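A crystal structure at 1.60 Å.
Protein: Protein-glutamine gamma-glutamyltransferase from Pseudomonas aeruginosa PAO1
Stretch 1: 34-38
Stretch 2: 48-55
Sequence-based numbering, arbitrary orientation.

Stretch 1 34-38: VTGLS
Stretch 2 (48-55) ELGRSAEL

Residues 34-38 form an extended segment without regular secondary structure that packs against a weakly bonded helical segment, about 48-50, that begins earlier in the chain, and the loop that follows. The two stretches belong to one chain and bury 226 Å² between them, both sides summed. Their backbones come nearest at Gly36 and Leu49, whose CA atoms lie 7.1 Å apart, and no direct hydrogen bond joins the two backbones; most of the contact is made by side chains, with the Gly36 backbone also touching Leu49.

The backbone runs through phi/psi of -56/140 at Thr35, 162/178 at Gly36, -68/146 at Leu37 and -123/-175 at Ser38. In stretch 2, Glu48, Leu49 and Gly50 have helical angles (-59/-39, -67/-31 and -57/-21), followed by -97/0 at Arg51, -106/132 at Ser52, -102/19 at Ala53 and -67/149 at Glu54. Two backbone hydrogen bonds hold the turn, Arg51 N to Glu48 O at 3.2 Å and Ser52 N to Leu49 O at 2.9 Å.

Apolar packing centres on Leu49, which points toward stretch 1 in an m,t rotamer (chi1 -70°, chi2 174°) and has the largest area covered, 79 Å². Leu49 CD2 lies 3.4 Å from Thr35 CG2 and 3.7 Å from Gly36 N, while Leu49 CD1 meets Leu37 CD2 at 3.8 Å. Leu37 is also m,t (-71°, 169°); its CA-to-CB bond points sideways, but the end of the side chain comes nearer to Leu49. Gly36 has backbone angles that by themselves call for glycine, since a CB would be jammed against the carbonyl O of Thr35.

The polar contacts gather around Thr35, which points toward stretch 2 with chi1 at -64° (m). With this rotamer Thr35 CG2 lies against Leu49 and 3.8 Å from Ser52 OG, and Thr35 OG1 donates a weak hydrogen bond to Glu54 OE2 at 3.1 Å. Glu54 also points toward stretch 1, with chi1 -67° (m), chi2 -167° (t) and chi3 127°. A water reinforces the link, accepting from Thr35 N at 3.0 Å and donating to Glu54 OE2 at 2.9 Å, so the same carboxylate oxygen is tied to both the side chain and the backbone of Thr35.

Within stretch 2, Ser52 (chi1 174°, t) points toward stretch 1, and Ser52 OG accepts a nearly linear hydrogen bond from Glu54 N (3.2 Å, 169°), which ties the loop together beside Thr35. Val34 (t) points away and, like Ser38 (p), makes no contact with stretch 2.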

ATOM      1  N   VAL A  34     -16.389  -6.550 -13.186  1.00 74.34           N
ATOM      2  CA  VAL A  34     -15.621  -7.261 -12.111  1.00 70.19           C
ATOM      3  C   VAL A  34     -15.052  -6.185 -11.170  1.00 70.96           C
ATOM      4  O   VAL A  34     -14.063  -5.511 -11.488  1.00 57.42           O
ATOM      5  CB  VAL A  34     -14.548  -8.194 -12.724  1.00 76.90           C
ATOM      6  CG1 VAL A  34     -13.597  -8.801 -11.703  1.00 61.35           C
ATOM      7  CG2 VAL A  34     -15.180  -9.304 -13.558  1.00 73.78           C
ATOM      8  N   THR A  35     -15.734  -5.990 -10.034  1.00 60.03           N
ATOM      9  CA  THR A  35     -15.300  -5.110  -8.938  1.00 57.30           C
ATOM     10  C   THR A  35     -13.899  -5.519  -8.453  1.00 45.31           C
ATOM     11  O   THR A  35     -13.563  -6.715  -8.402  1.00 46.78           O
ATOM     12  CB  THR A  35     -16.262  -5.221  -7.749  1.00 64.87           C
ATOM     13  OG1 THR A  35     -17.538  -4.747  -8.172  1.00 61.37           O
ATOM     14  CG2 THR A  35     -15.821  -4.445  -6.529  1.00 53.54           C
ATOM     15  N   GLY A  36     -13.054  -4.538  -8.146  1.00 35.28           N
ATOM     16  CA  GLY A  36     -11.695  -4.871  -7.688  1.00 28.21           C
ATOM     17  C   GLY A  36     -10.791  -3.670  -7.832  1.00 25.23           C
ATOM     18  O   GLY A  36     -11.242  -2.554  -8.243  1.00 24.17           O
ATOM     19  N   LEU A  37      -9.535  -3.831  -7.406  1.00 22.14           N
ATOM     20  CA  LEU A  37      -8.554  -2.809  -7.538  1.00 20.50           C
ATOM     21  C   LEU A  37      -8.217  -2.614  -9.005  1.00 24.42           C
ATOM     22  O   LEU A  37      -8.091  -3.584  -9.721  1.00 24.52           O
ATOM     23  CB  LEU A  37      -7.242  -3.195  -6.844  1.00 23.63           C
ATOM     24  CG  LEU A  37      -7.278  -3.196  -5.326  1.00 26.59           C
ATOM     25  CD1 LEU A  37      -6.002  -3.862  -4.811  1.00 27.75           C
ATOM     26  CD2 LEU A  37      -7.387  -1.771  -4.818  1.00 26.04           C
ATOM     27  N   SER A  38      -7.923  -1.375  -9.374  1.00 21.91           N
ATOM     28  CA  SER A  38      -7.410  -1.110 -10.703  1.00 22.13           C
ATOM     29  C   SER A  38      -6.065  -0.402 -10.595  1.00 23.95           C
ATOM     30  O   SER A  38      -5.521  -0.282  -9.488  1.00 24.48           O
ATOM     31  CB  SER A  38      -8.408  -0.298 -11.459  1.00 29.10           C
ATOM     32  OG  SER A  38      -8.406   0.976 -10.971  1.00 30.59           O
ATOM     33  N   GLU A  48     -15.019   3.410  -2.310  1.00 26.76           N
ATOM     34  CA  GLU A  48     -16.064   2.712  -3.097  1.00 30.05           C
ATOM     35  C   GLU A  48     -15.937   1.179  -2.937  1.00 31.24           C
ATOM     36  O   GLU A  48     -16.932   0.481  -2.772  1.00 28.71           O
ATOM     37  CB  GLU A  48     -16.059   3.220  -4.542  1.00 41.28           C
ATOM     38  CG  GLU A  48     -16.992   2.388  -5.419  1.00 64.63           C
ATOM     39  CD  GLU A  48     -17.359   2.964  -6.779  1.00 80.83           C
ATOM     40  OE1 GLU A  48     -17.047   4.150  -7.021  1.00 88.97           O
ATOM     41  OE2 GLU A  48     -17.958   2.214  -7.597  1.00 87.58           O
ATOM     42  N   LEU A  49     -14.711   0.596  -2.901  1.00 30.71           N
ATOM     43  CA  LEU A  49     -14.510  -0.824  -2.570  1.00 26.70           C
ATOM     44  C   LEU A  49     -14.855  -1.154  -1.118  1.00 31.41           C
ATOM     45  O   LEU A  49     -15.245  -2.302  -0.803  1.00 28.64           O
ATOM     46  CB  LEU A  49     -13.060  -1.299  -2.854  1.00 27.19           C
ATOM     47  CG  LEU A  49     -12.647  -1.411  -4.324  1.00 25.34           C
ATOM     48  CD1 LEU A  49     -11.135  -1.744  -4.425  1.00 25.08           C
ATOM     49  CD2 LEU A  49     -13.439  -2.467  -5.110  1.00 28.05           C
ATOM     50  N   GLY A  50     -14.662  -0.203  -0.224  1.00 29.18           N
ATOM     51  CA  GLY A  50     -15.001  -0.336   1.169  1.00 31.83           C
ATOM     52  C   GLY A  50     -16.475  -0.670   1.356  1.00 32.59           C
ATOM     53  O   GLY A  50     -16.855  -1.089   2.467  1.00 30.80           O
ATOM     54  N   ARG A  51     -17.270  -0.357   0.318  1.00 28.70           N
ATOM     55  CA  ARG A  51     -18.717  -0.530   0.295  1.00 30.63           C
ATOM     56  C   ARG A  51     -19.118  -1.834  -0.406  1.00 30.22           C
ATOM     57  O   ARG A  51     -20.325  -2.143  -0.503  1.00 28.13           O
ATOM     58  CB  ARG A  51     -19.368   0.742  -0.288  1.00 34.05           C
ATOM     59  CG  ARG A  51     -19.132   1.952   0.617  1.00 48.94           C
ATOM     60  CD  ARG A  51     -19.969   3.187   0.316  1.00 56.56           C
ATOM     61  NE  ARG A  51     -19.759   3.649  -1.047  1.00 50.51           N
ATOM     62  CZ  ARG A  51     -18.886   4.600  -1.422  1.00 60.53           C
ATOM     63  NH1 ARG A  51     -18.141   5.241  -0.535  1.00 47.64           N
ATOM     64  NH2 ARG A  51     -18.752   4.901  -2.704  1.00 57.55           N
ATOM     65  N   SER A  52     -18.165  -2.641  -0.905  1.00 27.75           N
ATOM     66  CA  SER A  52     -18.442  -3.911  -1.594  1.00 26.42           C
ATOM     67  C   SER A  52     -18.092  -5.086  -0.675  1.00 25.54           C
ATOM     68  O   SER A  52     -17.000  -5.133  -0.073  1.00 23.16           O
ATOM     69  CB  SER A  52     -17.672  -4.079  -2.892  1.00 26.29           C
ATOM     70  OG  SER A  52     -17.865  -5.374  -3.449  1.00 24.18           O
ATOM     71  N   ALA A  53     -19.021  -6.062  -0.577  1.00 23.53           N
ATOM     72  CA  ALA A  53     -18.770  -7.313   0.146  1.00 21.37           C
ATOM     73  C   ALA A  53     -18.465  -8.466  -0.792  1.00 21.15           C
ATOM     74  O   ALA A  53     -18.567  -9.664  -0.390  1.00 22.74           O
ATOM     75  CB  ALA A  53     -19.934  -7.633   1.073  1.00 24.18           C
ATOM     76  N   GLU A  54     -18.084  -8.214  -2.046  1.00 20.69           N
ATOM     77  CA  GLU A  54     -17.704  -9.257  -2.887  1.00 22.50           C
ATOM     78  C   GLU A  54     -16.404  -9.871  -2.381  1.00 22.49           C
ATOM     79  O   GLU A  54     -15.532  -9.200  -1.849  1.00 21.01           O
ATOM     80  CB  GLU A  54     -17.592  -8.788  -4.330  1.00 24.10           C
ATOM     81  CG  GLU A  54     -18.973  -8.427  -4.843  1.00 29.43           C
ATOM     82  CD  GLU A  54     -19.061  -8.245  -6.327  1.00 43.95           C
ATOM     83  OE1 GLU A  54     -19.930  -8.890  -6.931  1.00 66.88           O
ATOM     84  OE2 GLU A  54     -18.246  -7.505  -6.836  1.00 53.31           O
ATOM     85  N   LEU A  55     -16.267 -11.158  -2.639  1.00 22.75           N
ATOM     86  CA  LEU A  55     -15.030 -11.851  -2.236  1.00 21.76           C
ATOM     87  C   LEU A  55     -13.882 -11.546  -3.195  1.00 19.78           C
ATOM     88  O   LEU A  55     -14.022 -11.663  -4.415  1.00 22.68           O
ATOM     89  CB  LEU A  55     -15.270 -13.355  -2.271  1.00 23.08           C
ATOM     90  CG  LEU A  55     -14.170 -14.244  -1.704  1.00 22.36           C
ATOM     91  CD1 LEU A  55     -13.934 -13.943  -0.241  1.00 24.04           C
ATOM     92  CD2 LEU A  55     -14.615 -15.689  -1.875  1.00 27.32           C
TER
HETATM   93  O   HOH W   1     -17.577  -8.285  -9.587  1.00 59.73           O